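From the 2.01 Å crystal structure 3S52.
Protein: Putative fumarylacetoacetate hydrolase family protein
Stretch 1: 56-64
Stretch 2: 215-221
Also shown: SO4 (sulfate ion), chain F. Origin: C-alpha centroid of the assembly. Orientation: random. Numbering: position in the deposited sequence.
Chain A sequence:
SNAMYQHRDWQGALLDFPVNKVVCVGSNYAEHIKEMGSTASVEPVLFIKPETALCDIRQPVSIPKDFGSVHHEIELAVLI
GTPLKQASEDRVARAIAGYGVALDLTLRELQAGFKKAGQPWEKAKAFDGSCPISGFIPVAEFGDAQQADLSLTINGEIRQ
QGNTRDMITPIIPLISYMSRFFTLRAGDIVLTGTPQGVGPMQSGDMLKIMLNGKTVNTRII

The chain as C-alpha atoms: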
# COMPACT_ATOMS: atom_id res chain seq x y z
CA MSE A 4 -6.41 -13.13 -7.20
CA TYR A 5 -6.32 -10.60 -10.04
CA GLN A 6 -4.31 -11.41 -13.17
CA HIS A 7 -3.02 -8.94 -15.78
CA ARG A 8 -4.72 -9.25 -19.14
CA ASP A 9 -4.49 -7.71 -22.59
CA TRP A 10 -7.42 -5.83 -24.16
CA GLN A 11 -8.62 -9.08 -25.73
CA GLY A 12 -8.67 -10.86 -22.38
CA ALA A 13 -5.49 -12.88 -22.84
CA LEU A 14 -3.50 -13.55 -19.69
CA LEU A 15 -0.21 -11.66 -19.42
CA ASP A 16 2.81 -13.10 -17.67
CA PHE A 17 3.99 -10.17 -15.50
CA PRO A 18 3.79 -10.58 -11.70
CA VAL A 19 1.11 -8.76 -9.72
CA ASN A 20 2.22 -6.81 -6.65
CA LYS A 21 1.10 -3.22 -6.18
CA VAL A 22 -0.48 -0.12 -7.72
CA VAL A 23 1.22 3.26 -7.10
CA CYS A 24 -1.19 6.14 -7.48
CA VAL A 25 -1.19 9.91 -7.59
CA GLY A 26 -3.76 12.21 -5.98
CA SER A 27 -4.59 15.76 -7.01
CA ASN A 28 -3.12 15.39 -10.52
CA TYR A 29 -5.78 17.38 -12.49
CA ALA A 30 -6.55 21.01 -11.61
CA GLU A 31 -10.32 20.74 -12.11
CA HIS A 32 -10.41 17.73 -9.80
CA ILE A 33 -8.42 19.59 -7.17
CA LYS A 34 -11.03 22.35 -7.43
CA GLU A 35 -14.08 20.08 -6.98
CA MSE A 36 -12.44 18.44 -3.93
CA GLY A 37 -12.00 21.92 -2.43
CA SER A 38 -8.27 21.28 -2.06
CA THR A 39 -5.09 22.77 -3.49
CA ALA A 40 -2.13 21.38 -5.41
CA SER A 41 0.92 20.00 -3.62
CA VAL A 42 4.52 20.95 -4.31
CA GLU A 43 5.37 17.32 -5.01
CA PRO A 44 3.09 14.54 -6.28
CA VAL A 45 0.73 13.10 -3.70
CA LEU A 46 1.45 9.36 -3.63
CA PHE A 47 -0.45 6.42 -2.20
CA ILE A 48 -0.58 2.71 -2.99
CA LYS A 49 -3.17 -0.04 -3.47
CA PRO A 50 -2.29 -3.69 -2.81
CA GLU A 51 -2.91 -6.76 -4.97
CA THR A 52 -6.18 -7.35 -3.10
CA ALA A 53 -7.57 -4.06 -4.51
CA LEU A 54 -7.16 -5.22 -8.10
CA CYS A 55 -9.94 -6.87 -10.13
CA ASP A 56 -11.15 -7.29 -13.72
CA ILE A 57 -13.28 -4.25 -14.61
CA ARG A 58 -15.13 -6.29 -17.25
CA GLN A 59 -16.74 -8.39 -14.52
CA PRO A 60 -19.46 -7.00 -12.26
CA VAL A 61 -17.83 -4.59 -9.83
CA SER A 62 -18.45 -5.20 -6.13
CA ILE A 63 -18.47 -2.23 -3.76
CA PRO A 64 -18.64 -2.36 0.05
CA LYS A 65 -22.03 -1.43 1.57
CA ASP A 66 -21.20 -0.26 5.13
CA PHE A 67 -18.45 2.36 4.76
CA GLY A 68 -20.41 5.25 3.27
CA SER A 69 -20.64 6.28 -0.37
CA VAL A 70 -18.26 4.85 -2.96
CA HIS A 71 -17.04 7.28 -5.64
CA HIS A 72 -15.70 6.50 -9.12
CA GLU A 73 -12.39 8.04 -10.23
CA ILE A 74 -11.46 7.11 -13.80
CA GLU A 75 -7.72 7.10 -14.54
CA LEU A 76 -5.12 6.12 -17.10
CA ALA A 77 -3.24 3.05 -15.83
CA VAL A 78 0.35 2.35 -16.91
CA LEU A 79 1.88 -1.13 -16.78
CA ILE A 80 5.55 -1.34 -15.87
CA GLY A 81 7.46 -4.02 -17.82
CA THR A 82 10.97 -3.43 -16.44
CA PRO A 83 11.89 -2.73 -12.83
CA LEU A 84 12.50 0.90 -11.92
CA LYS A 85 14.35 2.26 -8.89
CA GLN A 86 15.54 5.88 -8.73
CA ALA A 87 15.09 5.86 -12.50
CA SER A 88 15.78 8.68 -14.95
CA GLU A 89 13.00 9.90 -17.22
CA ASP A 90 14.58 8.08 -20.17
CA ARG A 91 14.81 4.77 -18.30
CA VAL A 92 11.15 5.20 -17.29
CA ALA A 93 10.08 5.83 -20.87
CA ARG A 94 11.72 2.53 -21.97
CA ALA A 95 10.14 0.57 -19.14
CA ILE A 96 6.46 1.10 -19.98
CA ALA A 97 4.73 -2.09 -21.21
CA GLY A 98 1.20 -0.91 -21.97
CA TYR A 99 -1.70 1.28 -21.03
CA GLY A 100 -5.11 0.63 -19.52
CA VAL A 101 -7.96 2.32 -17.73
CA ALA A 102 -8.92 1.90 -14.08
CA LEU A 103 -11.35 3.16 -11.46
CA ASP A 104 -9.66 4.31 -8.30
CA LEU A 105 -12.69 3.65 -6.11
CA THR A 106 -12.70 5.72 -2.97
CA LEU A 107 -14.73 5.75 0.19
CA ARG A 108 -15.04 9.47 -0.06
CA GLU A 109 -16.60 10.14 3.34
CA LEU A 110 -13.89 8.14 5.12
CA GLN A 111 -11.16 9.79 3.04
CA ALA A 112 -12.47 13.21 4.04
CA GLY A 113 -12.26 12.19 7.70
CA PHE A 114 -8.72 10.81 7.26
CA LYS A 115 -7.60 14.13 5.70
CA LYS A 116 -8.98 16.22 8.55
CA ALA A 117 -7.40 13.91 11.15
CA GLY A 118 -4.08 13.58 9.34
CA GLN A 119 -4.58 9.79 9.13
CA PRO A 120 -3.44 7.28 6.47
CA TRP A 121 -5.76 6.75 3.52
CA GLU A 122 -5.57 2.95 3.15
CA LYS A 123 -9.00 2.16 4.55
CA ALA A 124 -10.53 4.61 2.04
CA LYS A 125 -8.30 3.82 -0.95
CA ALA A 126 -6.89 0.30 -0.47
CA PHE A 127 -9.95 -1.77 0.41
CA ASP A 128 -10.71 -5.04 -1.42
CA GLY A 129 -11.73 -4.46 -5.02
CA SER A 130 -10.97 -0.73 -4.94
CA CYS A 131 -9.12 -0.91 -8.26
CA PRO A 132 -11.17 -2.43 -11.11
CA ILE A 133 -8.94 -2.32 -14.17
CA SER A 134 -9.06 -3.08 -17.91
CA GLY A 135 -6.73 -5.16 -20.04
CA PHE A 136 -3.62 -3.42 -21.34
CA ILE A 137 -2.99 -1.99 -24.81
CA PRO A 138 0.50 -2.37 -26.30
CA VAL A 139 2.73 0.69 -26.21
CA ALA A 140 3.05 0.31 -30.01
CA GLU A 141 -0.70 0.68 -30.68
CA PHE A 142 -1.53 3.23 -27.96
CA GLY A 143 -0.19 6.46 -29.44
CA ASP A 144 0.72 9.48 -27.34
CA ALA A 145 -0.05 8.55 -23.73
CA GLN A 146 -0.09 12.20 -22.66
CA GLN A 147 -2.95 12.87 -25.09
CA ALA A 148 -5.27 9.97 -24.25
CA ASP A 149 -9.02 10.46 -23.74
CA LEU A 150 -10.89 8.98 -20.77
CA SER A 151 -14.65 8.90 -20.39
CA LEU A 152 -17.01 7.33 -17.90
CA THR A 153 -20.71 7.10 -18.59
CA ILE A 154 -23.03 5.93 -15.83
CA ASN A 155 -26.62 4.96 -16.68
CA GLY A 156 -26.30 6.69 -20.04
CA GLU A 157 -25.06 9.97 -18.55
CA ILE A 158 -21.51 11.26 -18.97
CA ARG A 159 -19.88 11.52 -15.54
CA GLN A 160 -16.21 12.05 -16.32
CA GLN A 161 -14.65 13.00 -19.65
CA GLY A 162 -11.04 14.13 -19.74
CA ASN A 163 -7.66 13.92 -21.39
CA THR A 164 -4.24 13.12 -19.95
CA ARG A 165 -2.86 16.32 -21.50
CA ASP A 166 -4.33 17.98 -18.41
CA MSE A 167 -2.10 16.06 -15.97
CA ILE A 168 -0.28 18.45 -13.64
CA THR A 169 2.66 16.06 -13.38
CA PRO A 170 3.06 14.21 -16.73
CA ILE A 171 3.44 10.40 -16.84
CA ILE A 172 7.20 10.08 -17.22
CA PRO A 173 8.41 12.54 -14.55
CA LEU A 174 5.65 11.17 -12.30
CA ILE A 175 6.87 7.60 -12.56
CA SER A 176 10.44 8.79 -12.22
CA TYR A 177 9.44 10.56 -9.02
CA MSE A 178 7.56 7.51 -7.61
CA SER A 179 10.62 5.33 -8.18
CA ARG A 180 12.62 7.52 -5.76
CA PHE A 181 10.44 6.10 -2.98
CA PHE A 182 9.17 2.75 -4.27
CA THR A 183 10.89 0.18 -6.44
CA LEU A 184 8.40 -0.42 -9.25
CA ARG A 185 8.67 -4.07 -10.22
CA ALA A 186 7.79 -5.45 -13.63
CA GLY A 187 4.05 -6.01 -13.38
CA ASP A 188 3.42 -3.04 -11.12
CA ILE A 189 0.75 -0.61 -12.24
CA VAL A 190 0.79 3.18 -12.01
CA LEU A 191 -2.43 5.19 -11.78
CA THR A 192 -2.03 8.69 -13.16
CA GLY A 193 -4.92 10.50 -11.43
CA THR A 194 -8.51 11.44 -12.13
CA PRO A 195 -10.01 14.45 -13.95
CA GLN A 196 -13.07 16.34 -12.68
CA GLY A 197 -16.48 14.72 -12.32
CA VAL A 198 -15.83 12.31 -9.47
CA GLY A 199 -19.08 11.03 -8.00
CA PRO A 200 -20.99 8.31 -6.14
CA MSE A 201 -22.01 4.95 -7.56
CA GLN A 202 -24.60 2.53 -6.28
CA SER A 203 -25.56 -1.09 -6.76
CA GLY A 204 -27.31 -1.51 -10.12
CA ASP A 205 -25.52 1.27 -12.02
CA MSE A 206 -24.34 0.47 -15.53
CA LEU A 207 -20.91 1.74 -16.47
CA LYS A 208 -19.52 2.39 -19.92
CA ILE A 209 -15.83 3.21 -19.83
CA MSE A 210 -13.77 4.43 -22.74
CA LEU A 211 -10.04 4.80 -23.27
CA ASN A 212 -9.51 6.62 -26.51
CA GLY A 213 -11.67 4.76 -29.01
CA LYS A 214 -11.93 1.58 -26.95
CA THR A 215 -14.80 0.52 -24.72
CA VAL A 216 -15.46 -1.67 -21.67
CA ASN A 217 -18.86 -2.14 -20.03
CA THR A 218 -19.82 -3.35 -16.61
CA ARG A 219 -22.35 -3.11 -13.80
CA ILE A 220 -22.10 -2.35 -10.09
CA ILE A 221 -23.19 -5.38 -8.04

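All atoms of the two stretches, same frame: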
# COMPACT_ATOMS: atom_id res chain seq x y z
N ASP A 56 -10.87 -7.46 -12.29
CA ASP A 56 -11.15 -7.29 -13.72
C ASP A 56 -12.38 -6.38 -13.87
O ASP A 56 -13.49 -6.74 -13.50
CB ASP A 56 -11.40 -8.67 -14.32
CG ASP A 56 -11.74 -8.63 -15.81
OD1 ASP A 56 -11.94 -7.53 -16.37
OD2 ASP A 56 -11.81 -9.72 -16.41
N ILE A 57 -12.18 -5.20 -14.45
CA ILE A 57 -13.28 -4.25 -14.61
C ILE A 57 -14.41 -4.82 -15.48
O ILE A 57 -15.56 -4.40 -15.36
CB ILE A 57 -12.78 -2.89 -15.17
CG1 ILE A 57 -13.72 -1.75 -14.76
CG2 ILE A 57 -12.54 -2.96 -16.68
CD1 ILE A 57 -13.04 -0.38 -14.81
N ARG A 58 -14.10 -5.78 -16.34
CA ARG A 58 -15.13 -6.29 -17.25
C ARG A 58 -16.16 -7.15 -16.53
O ARG A 58 -17.23 -7.39 -17.05
CB ARG A 58 -14.49 -7.09 -18.38
CG ARG A 58 -13.46 -6.29 -19.17
CD ARG A 58 -12.75 -7.15 -20.19
NE ARG A 58 -13.51 -7.28 -21.43
CZ ARG A 58 -13.02 -7.83 -22.54
NH1 ARG A 58 -11.78 -8.31 -22.56
NH2 ARG A 58 -13.77 -7.91 -23.63
N GLN A 59 -15.81 -7.62 -15.34
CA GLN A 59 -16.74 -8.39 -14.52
C GLN A 59 -17.54 -7.44 -13.64
O GLN A 59 -17.08 -6.32 -13.35
CB GLN A 59 -15.97 -9.37 -13.63
CG GLN A 59 -15.25 -10.46 -14.39
CD GLN A 59 -16.22 -11.38 -15.11
OE1 GLN A 59 -16.98 -12.13 -14.48
NE2 GLN A 59 -16.21 -11.32 -16.43
N PRO A 60 -18.72 -7.87 -13.18
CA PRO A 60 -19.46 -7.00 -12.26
C PRO A 60 -18.57 -6.52 -11.12
O PRO A 60 -17.77 -7.29 -10.58
CB PRO A 60 -20.57 -7.91 -11.72
CG PRO A 60 -20.78 -8.93 -12.81
CD PRO A 60 -19.41 -9.16 -13.41
N VAL A 61 -18.71 -5.25 -10.78
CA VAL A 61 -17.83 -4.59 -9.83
C VAL A 61 -18.49 -4.49 -8.46
O VAL A 61 -19.48 -3.79 -8.29
CB VAL A 61 -17.46 -3.18 -10.33
CG1 VAL A 61 -16.63 -2.42 -9.29
CG2 VAL A 61 -16.72 -3.27 -11.68
N SER A 62 -17.93 -5.20 -7.49
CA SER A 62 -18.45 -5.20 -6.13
C SER A 62 -17.97 -3.97 -5.37
O SER A 62 -16.80 -3.61 -5.45
CB SER A 62 -17.97 -6.47 -5.41
OG SER A 62 -18.19 -6.36 -4.01
N ILE A 63 -18.87 -3.33 -4.63
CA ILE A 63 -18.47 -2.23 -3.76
C ILE A 63 -18.94 -2.52 -2.33
O ILE A 63 -19.97 -3.17 -2.15
CB ILE A 63 -19.04 -0.90 -4.26
CG1 ILE A 63 -20.57 -0.89 -4.15
CG2 ILE A 63 -18.61 -0.65 -5.71
CD1 ILE A 63 -21.19 0.48 -4.50
N PRO A 64 -18.18 -2.06 -1.31
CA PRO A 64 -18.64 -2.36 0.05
C PRO A 64 -19.90 -1.56 0.40
O PRO A 64 -20.05 -0.45 -0.12
CB PRO A 64 -17.46 -1.95 0.93
CG PRO A 64 -16.69 -0.96 0.13
CD PRO A 64 -16.91 -1.32 -1.33
N THR A 215 -13.74 0.56 -25.72
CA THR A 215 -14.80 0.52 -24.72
C THR A 215 -14.85 -0.74 -23.84
O THR A 215 -14.66 -1.85 -24.33
CB THR A 215 -16.16 0.68 -25.41
OG1 THR A 215 -16.17 1.92 -26.13
CG2 THR A 215 -17.30 0.67 -24.41
N VAL A 216 -15.09 -0.56 -22.54
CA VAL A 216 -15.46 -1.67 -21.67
C VAL A 216 -16.75 -1.31 -20.95
O VAL A 216 -16.98 -0.15 -20.60
CB VAL A 216 -14.39 -1.98 -20.58
CG1 VAL A 216 -13.21 -2.76 -21.16
CG2 VAL A 216 -13.91 -0.70 -19.92
N ASN A 217 -17.59 -2.32 -20.72
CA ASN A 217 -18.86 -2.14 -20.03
C ASN A 217 -18.98 -3.04 -18.82
O ASN A 217 -18.50 -4.18 -18.82
CB ASN A 217 -20.02 -2.43 -20.97
CG ASN A 217 -20.00 -1.57 -22.19
OD1 ASN A 217 -20.54 -0.47 -22.19
ND2 ASN A 217 -19.36 -2.07 -23.24
N THR A 218 -19.63 -2.54 -17.79
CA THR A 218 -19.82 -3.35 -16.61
C THR A 218 -20.96 -2.79 -15.77
O THR A 218 -21.61 -1.82 -16.16
CB THR A 218 -18.51 -3.48 -15.81
OG1 THR A 218 -18.60 -4.60 -14.92
CG2 THR A 218 -18.18 -2.20 -15.02
N ARG A 219 -21.22 -3.44 -14.65
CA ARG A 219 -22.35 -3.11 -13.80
C ARG A 219 -21.86 -3.17 -12.37
O ARG A 219 -20.98 -3.97 -12.05
CB ARG A 219 -23.45 -4.15 -14.03
CG ARG A 219 -24.78 -3.82 -13.41
CD ARG A 219 -25.79 -4.91 -13.74
NE ARG A 219 -25.90 -5.10 -15.19
CZ ARG A 219 -26.65 -4.35 -15.99
NH1 ARG A 219 -27.38 -3.35 -15.49
NH2 ARG A 219 -26.68 -4.60 -17.30
N ILE A 220 -22.41 -2.31 -11.52
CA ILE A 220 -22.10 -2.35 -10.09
C ILE A 220 -23.02 -3.36 -9.40
O ILE A 220 -24.24 -3.30 -9.57
CB ILE A 220 -22.26 -0.97 -9.43
CG1 ILE A 220 -21.49 0.10 -10.19
CG2 ILE A 220 -21.80 -1.00 -7.99
CD1 ILE A 220 -20.02 -0.21 -10.34
N ILE A 221 -22.44 -4.26 -8.62
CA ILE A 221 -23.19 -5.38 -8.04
C ILE A 221 -22.28 -6.45 -7.46
O ILE A 221 -21.80 -7.32 -8.18
CB ILE A 221 -24.08 -6.07 -9.10
S SO4 F . -13.02 -2.21 -28.61
O1 SO4 F . -14.21 -1.55 -29.14
O2 SO4 F . -12.92 -3.57 -29.14
O3 SO4 F . -11.85 -1.44 -29.01
O4 SO4 F . -13.13 -2.29 -27.15
O HOH W 1 -17.99 -6.88 -19.46

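Residues 56-64, which contain no regular helix or strand, lie along the end of the strand 215-219 and the two residues that follow it. A type I turn from Asp56 to Gln59 opens the first stretch, closed by Gln59 N to Asp56 O (3.1 Å) and braced by Arg58 N donating to Asp56 OD1 (2.8 Å). Beyond the turn the backbones meet in a single beta bridge, Val61 with Ile220 (CA to CA 4.8 Å). Val61 N donates to Arg219 O (2.9 Å) and Ile221 N to Val61 O (3.0 Å), both nearly linear at about 170°, so Val61 uses both its polar backbone atoms on the residues flanking Ile220. Nearer the turn, one water donates to both Arg58 O (2.6 Å) and Asn217 O (2.8 Å), joining two acceptors that cannot bond each other directly. Thr218 points toward the first stretch, and its OG1 donates to Gln59 O (2.8 Å), while its CG2 packs on Val61 CG2 (3.8 Å). Apolar contacts complete the interface: Ile57 CG2 meets Val216 CG2 (4.2 Å), and Ile220, whose CA-to-CB bond points away overall, brings CD1 back to Val61 CB (3.9 Å) and CG2 to Ile63 CD1 (3.8 Å). Outside this interface, Thr215 N donates to O4 of a sulfate ion (3.2 Å).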